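Matching sites in methyl-coenzyme M reductase gamma subunit from Methermicoccus shengliensis, a protein that probably forms, as the gamma subunit, part of the F430-containing enzyme that in relatives releases methane from methyl-coenzyme M with coenzyme B as reductant (PDB 7NKG (chain A, 1.60 Å), residues G24-L29 and I139-T144), and in its relative methyl-coenzyme M reductase subunit gamma from Methanosarcina barkeri (PDB 1E6Y (chain B, 1.60 Å), residues G23-L28 and M138-T143). One frame, after least-squares fit of the local backbone (RMSD 0.28 Å); residues are numbered along the deposited sequences.

Structure 1 (7NKG); sequences GNVEKL and IETEMT.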
loop_
_atom_site.group_PDB
_atom_site.type_symbol
_atom_site.label_atom_id
_atom_site.label_comp_id
_atom_site.label_asym_id
_atom_site.label_seq_id
_atom_site.Cartn_x
_atom_site.Cartn_y
_atom_site.Cartn_z
ATOM N N GLY A 24 19.947 -23.408 40.157
ATOM C CA GLY A 24 18.953 -23.715 41.172
ATOM C C GLY A 24 19.541 -23.918 42.561
ATOM O O GLY A 24 18.824 -24.384 43.442
ATOM N N ASN A 25 20.828 -23.559 42.777
ATOM C CA ASN A 25 21.469 -23.691 44.087
ATOM C C ASN A 25 21.183 -22.427 44.876
ATOM O O ASN A 25 22.070 -21.606 45.127
ATOM C CB ASN A 25 22.972 -23.939 43.937
ATOM C CG ASN A 25 23.277 -25.349 43.484
ATOM O OD1 ASN A 25 22.940 -26.322 44.170
ATOM N ND2 ASN A 25 23.915 -25.508 42.331
ATOM N N VAL A 26 19.910 -22.276 45.245
ATOM C CA VAL A 26 19.404 -21.118 45.968
ATOM C C VAL A 26 18.892 -21.541 47.349
ATOM O O VAL A 26 18.196 -22.554 47.495
ATOM C CB VAL A 26 18.327 -20.361 45.142
ATOM C CG1 VAL A 26 18.947 -19.656 43.935
ATOM C CG2 VAL A 26 17.197 -21.299 44.704
ATOM N N GLU A 27 19.232 -20.747 48.353
ATOM C CA GLU A 27 18.877 -21.004 49.744
ATOM C C GLU A 27 17.407 -20.676 49.995
ATOM O O GLU A 27 16.906 -19.694 49.462
ATOM C CB GLU A 27 19.766 -20.124 50.637
ATOM C CG GLU A 27 19.692 -20.420 52.118
ATOM C CD GLU A 27 20.640 -19.590 52.965
ATOM O OE1 GLU A 27 21.478 -18.847 52.399
ATOM O OE2 GLU A 27 20.532 -19.681 54.210
ATOM N N LYS A 28 16.734 -21.469 50.831
ATOM C CA LYS A 28 15.358 -21.204 51.239
ATOM C C LYS A 28 15.423 -20.239 52.435
ATOM O O LYS A 28 16.050 -20.583 53.448
ATOM C CB LYS A 28 14.641 -22.503 51.620
ATOM C CG LYS A 28 13.237 -22.261 52.135
ATOM C CD LYS A 28 12.373 -23.479 51.999
ATOM C CE LYS A 28 11.147 -23.407 52.850
ATOM N NZ LYS A 28 10.461 -24.727 52.891
ATOM N N LEU A 29 14.795 -19.049 52.336
ATOM C CA LEU A 29 14.830 -18.062 53.418
ATOM C C LEU A 29 13.502 -17.828 54.123
ATOM O O LEU A 29 13.492 -17.194 55.181
ATOM C CB LEU A 29 15.334 -16.717 52.879
ATOM C CG LEU A 29 16.703 -16.696 52.210
ATOM C CD1 LEU A 29 17.050 -15.273 51.819
ATOM C CD2 LEU A 29 17.811 -17.237 53.132
ATOM N N ILE A 139 9.290 -17.390 45.438
ATOM C CA ILE A 139 9.025 -16.527 46.597
ATOM C C ILE A 139 9.727 -16.980 47.886
ATOM O O ILE A 139 10.068 -16.135 48.714
ATOM C CB ILE A 139 7.485 -16.363 46.814
ATOM C CG1 ILE A 139 7.177 -15.122 47.695
ATOM C CG2 ILE A 139 6.842 -17.617 47.436
ATOM C CD1 ILE A 139 5.748 -14.532 47.479
ATOM N N GLU A 140 9.925 -18.285 48.073
ATOM C CA GLU A 140 10.540 -18.793 49.305
ATOM C C GLU A 140 12.055 -18.672 49.321
ATOM O O GLU A 140 12.637 -18.640 50.409
ATOM C CB GLU A 140 10.164 -20.259 49.519
ATOM C CG GLU A 140 8.693 -20.465 49.840
ATOM C CD GLU A 140 8.371 -21.855 50.344
ATOM O OE1 GLU A 140 9.131 -22.793 50.012
ATOM O OE2 GLU A 140 7.363 -22.007 51.074
ATOM N N THR A 141 12.704 -18.713 48.143
ATOM C CA THR A 141 14.161 -18.702 48.078
ATOM C C THR A 141 14.770 -17.294 48.104
ATOM O O THR A 141 14.062 -16.287 48.070
ATOM C CB THR A 141 14.631 -19.509 46.841
ATOM O OG1 THR A 141 14.261 -18.780 45.664
ATOM C CG2 THR A 141 14.128 -20.937 46.844
ATOM N N GLU A 142 16.106 -17.250 48.200
ATOM C CA GLU A 142 16.875 -16.022 48.165
ATOM C C GLU A 142 16.724 -15.249 46.857
ATOM O O GLU A 142 17.216 -14.133 46.785
ATOM C CB GLU A 142 18.348 -16.314 48.430
ATOM C CG GLU A 142 19.025 -17.154 47.364
ATOM C CD GLU A 142 20.509 -17.308 47.597
ATOM O OE1 GLU A 142 21.214 -16.272 47.650
ATOM O OE2 GLU A 142 20.956 -18.465 47.769
ATOM N N MET A 143 16.082 -15.831 45.821
ATOM C CA MET A 143 15.810 -15.076 44.599
ATOM C C MET A 143 14.869 -13.898 44.880
ATOM O O MET A 143 14.769 -13.004 44.047
ATOM C CB MET A 143 15.227 -16.004 43.530
ATOM C CG MET A 143 16.213 -17.059 43.096
ATOM S SD MET A 143 15.661 -17.986 41.647
ATOM C CE MET A 143 14.350 -18.963 42.336
ATOM N N THR A 144 14.175 -13.887 46.035
ATOM C CA THR A 144 13.287 -12.796 46.404
ATOM C C THR A 144 13.674 -12.171 47.742
ATOM O O THR A 144 14.063 -12.869 48.684
ATOM C CB THR A 144 11.830 -13.322 46.467
ATOM O OG1 THR A 144 11.387 -13.578 45.124
ATOM C CG2 THR A 144 10.858 -12.354 47.171
HETATM O O HOH W 1 7.673 -24.077 52.950
#
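A single beta bridge pairs Lys28 with Thr141 (CA to CA 4.2 Å), joining the loop after helix 13-23 to the type I turn, Thr141 to Thr144, that follows helix 128-140. Leu29 N bonds Glu140 O, and Glu142 N bonds Glu27 O. CG of Glu142 lies between backbone N and carbonyl carbon (chi1 65°); the extended chain brings OE2 to Glu27 N, 2.9 Å and nearly straight at 174°, on its anti side. Arg212 forms salt bridges with Glu142 OE1 and Glu27 OE1. Val26 points at the turn, CG2 3.8 Å from Thr141 CG2 and CG1 3.9 Å from Met143 CG; His21 touches Val26 and Met143. Lys28 runs alongside Glu140, with a long salt bridge (NZ to OE1 3.7 Å). A modelled water joins NZ to Glu140 OE2, which also pairs with Lys136 and accepts Ile32 N.

What differs
Both sites keep the bridge of Lys28(A) with Thr141(A), or Lys27(B) with Thr140(B), and the bonds from backbone N of Glu27(A) and Glu26(B) to the carboxylates of Glu142(A) and Glu141(B). The side chains of Glu27(A), Leu29(A), Glu140(A), Thr141(A) and Glu142(A) and their counterparts keep their places. The main change is a paired exchange in the apolar patch. Val26(A) corresponds to Leu25(B), with CB atoms that coincide within the error. CG1 of Val26(A) and CG of Leu25(B) fall 1.0 Å apart. CG2 of Val26(A) has no counterpart in the leucine, while CD1 of Leu25(B) extends beyond the valine. Across from it, Met143(A) corresponds to Ile142(B), again with CB within the error. CG, SD and CE of Met143(A) have no counterpart, nor do CG1, CG2 and CD1 of Ile142(B). The two side chains touch in both structures. Asn25(A), deposited in two conformers, is Lys24(B), so these side chains are not compared. Ile139(A) is Met138(B), buried and away from the other segment, with CB atoms 0.9 Å apart. The exposed lysine tips also differ, chi4 -169° in Lys28(A) and -57° in Lys27(B), yet the long salt bridge to Glu140(A) or Glu139(B) is present in both.

Structure 2 (1E6Y); sequences GKLEKL and METEIT.
A single beta bridge pairs Lys27 with Thr140 (CA to CA 4.1 Å), at the start of the type I turn from Thr140 to Thr143. Leu28 N bonds Glu139 O, and Glu141 N bonds Glu26 O. CG of Glu141 lies between backbone N and carbonyl carbon (chi1 63°); the extended chain brings OE1 to Glu26 N, 2.9 Å and nearly straight at 175°, on its anti side. Arg211 forms salt bridges with Glu141 OE2 and Glu26 OE2. Leu25 points at the turn, CB 3.8 Å from Thr140 CB and CD1 4.0 Å from Ile142 CB; His20 touches Leu25 and Ile142. Lys27 runs alongside Glu139, with a long salt bridge (NZ to OE1 3.9 Å). NZ also bonds Arg29 O, while Glu139 OE2 pairs with Lys135 and accepts Ile31 N.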
loop_
_atom_site.group_PDB
_atom_site.type_symbol
_atom_site.label_atom_id
_atom_site.label_comp_id
_atom_site.label_asym_id
_atom_site.label_seq_id
_atom_site.Cartn_x
_atom_site.Cartn_y
_atom_site.Cartn_z
ATOM N N GLY B 23 20.061 -23.068 40.089
ATOM C CA GLY B 23 18.959 -23.358 40.992
ATOM C C GLY B 23 19.393 -23.715 42.404
ATOM O O GLY B 23 18.598 -24.222 43.195
ATOM N N LYS B 24 20.654 -23.446 42.724
ATOM C CA LYS B 24 21.170 -23.674 44.068
ATOM C C LYS B 24 20.905 -22.447 44.934
ATOM O O LYS B 24 21.761 -21.575 45.089
ATOM C CB LYS B 24 22.663 -23.998 44.002
ATOM C CG LYS B 24 22.943 -25.328 43.313
ATOM C CD LYS B 24 24.425 -25.583 43.119
ATOM C CE LYS B 24 24.642 -26.900 42.384
ATOM N NZ LYS B 24 26.083 -27.280 42.299
ATOM N N LEU B 25 19.675 -22.357 45.428
ATOM C CA LEU B 25 19.186 -21.169 46.113
ATOM C C LEU B 25 18.804 -21.508 47.546
ATOM O O LEU B 25 18.012 -22.421 47.782
ATOM C CB LEU B 25 17.959 -20.613 45.385
ATOM C CG LEU B 25 18.141 -20.166 43.936
ATOM C CD1 LEU B 25 16.787 -20.012 43.265
ATOM C CD2 LEU B 25 18.906 -18.859 43.904
ATOM N N GLU B 26 19.307 -20.719 48.490
ATOM C CA GLU B 26 18.971 -20.898 49.899
ATOM C C GLU B 26 17.508 -20.550 50.164
ATOM O O GLU B 26 17.027 -19.495 49.751
ATOM C CB GLU B 26 19.877 -20.026 50.772
ATOM C CG GLU B 26 19.625 -20.171 52.268
ATOM C CD GLU B 26 20.572 -19.342 53.121
ATOM O OE1 GLU B 26 20.540 -19.506 54.358
ATOM O OE2 GLU B 26 21.345 -18.526 52.567
ATOM N N LYS B 27 16.791 -21.481 50.785
ATOM C CA LYS B 27 15.430 -21.226 51.245
ATOM C C LYS B 27 15.479 -20.303 52.461
ATOM O O LYS B 27 16.202 -20.572 53.423
ATOM C CB LYS B 27 14.751 -22.545 51.615
ATOM C CG LYS B 27 13.261 -22.437 51.886
ATOM C CD LYS B 27 12.679 -23.810 52.185
ATOM C CE LYS B 27 11.168 -23.768 52.322
ATOM N NZ LYS B 27 10.745 -22.818 53.381
ATOM N N LEU B 28 14.754 -19.192 52.390
ATOM C CA LEU B 28 14.822 -18.172 53.430
ATOM C C LEU B 28 13.510 -17.991 54.177
ATOM O O LEU B 28 13.483 -17.392 55.252
ATOM C CB LEU B 28 15.250 -16.829 52.830
ATOM C CG LEU B 28 16.669 -16.725 52.263
ATOM C CD1 LEU B 28 16.911 -15.313 51.767
ATOM C CD2 LEU B 28 17.688 -17.089 53.328
ATOM N N MET B 138 9.284 -17.525 45.495
ATOM C CA MET B 138 8.729 -16.830 46.653
ATOM C C MET B 138 9.512 -17.122 47.933
ATOM O O MET B 138 9.645 -16.250 48.792
ATOM C CB MET B 138 7.262 -17.223 46.861
ATOM C CG MET B 138 6.305 -16.732 45.779
ATOM S SD MET B 138 6.232 -14.934 45.633
ATOM C CE MET B 138 5.136 -14.519 46.999
ATOM N N GLU B 139 10.029 -18.345 48.049
ATOM C CA GLU B 139 10.593 -18.832 49.307
ATOM C C GLU B 139 12.105 -18.672 49.421
ATOM O O GLU B 139 12.638 -18.574 50.525
ATOM C CB GLU B 139 10.228 -20.305 49.516
ATOM C CG GLU B 139 8.744 -20.554 49.757
ATOM C CD GLU B 139 8.434 -21.991 50.153
ATOM O OE1 GLU B 139 9.200 -22.903 49.778
ATOM O OE2 GLU B 139 7.410 -22.210 50.831
ATOM N N THR B 140 12.795 -18.661 48.285
ATOM C CA THR B 140 14.252 -18.675 48.289
ATOM C C THR B 140 14.868 -17.290 48.120
ATOM O O THR B 140 14.164 -16.305 47.880
ATOM C CB THR B 140 14.816 -19.606 47.196
ATOM O OG1 THR B 140 14.506 -19.075 45.902
ATOM C CG2 THR B 140 14.232 -21.005 47.334
ATOM N N GLU B 141 16.195 -17.247 48.183
ATOM C CA GLU B 141 16.945 -15.998 48.196
ATOM C C GLU B 141 16.830 -15.200 46.900
ATOM O O GLU B 141 17.186 -14.022 46.868
ATOM C CB GLU B 141 18.420 -16.283 48.489
ATOM C CG GLU B 141 19.105 -17.133 47.431
ATOM C CD GLU B 141 20.576 -17.340 47.709
ATOM O OE1 GLU B 141 20.998 -18.506 47.836
ATOM O OE2 GLU B 141 21.315 -16.338 47.793
ATOM N N ILE B 142 16.329 -15.834 45.839
ATOM C CA ILE B 142 16.164 -15.156 44.554
ATOM C C ILE B 142 15.214 -13.960 44.682
ATOM O O ILE B 142 15.312 -13.000 43.921
ATOM C CB ILE B 142 15.651 -16.135 43.454
ATOM C CG1 ILE B 142 15.777 -15.487 42.068
ATOM C CG2 ILE B 142 14.207 -16.535 43.725
ATOM C CD1 ILE B 142 15.771 -16.477 40.921
ATOM N N THR B 143 14.385 -13.970 45.720
ATOM C CA THR B 143 13.488 -12.851 45.980
ATOM C C THR B 143 13.672 -12.273 47.380
ATOM O O THR B 143 13.639 -13.004 48.374
ATOM C CB THR B 143 12.012 -13.263 45.813
ATOM O OG1 THR B 143 11.808 -13.799 44.500
ATOM C CG2 THR B 143 11.101 -12.060 46.000
#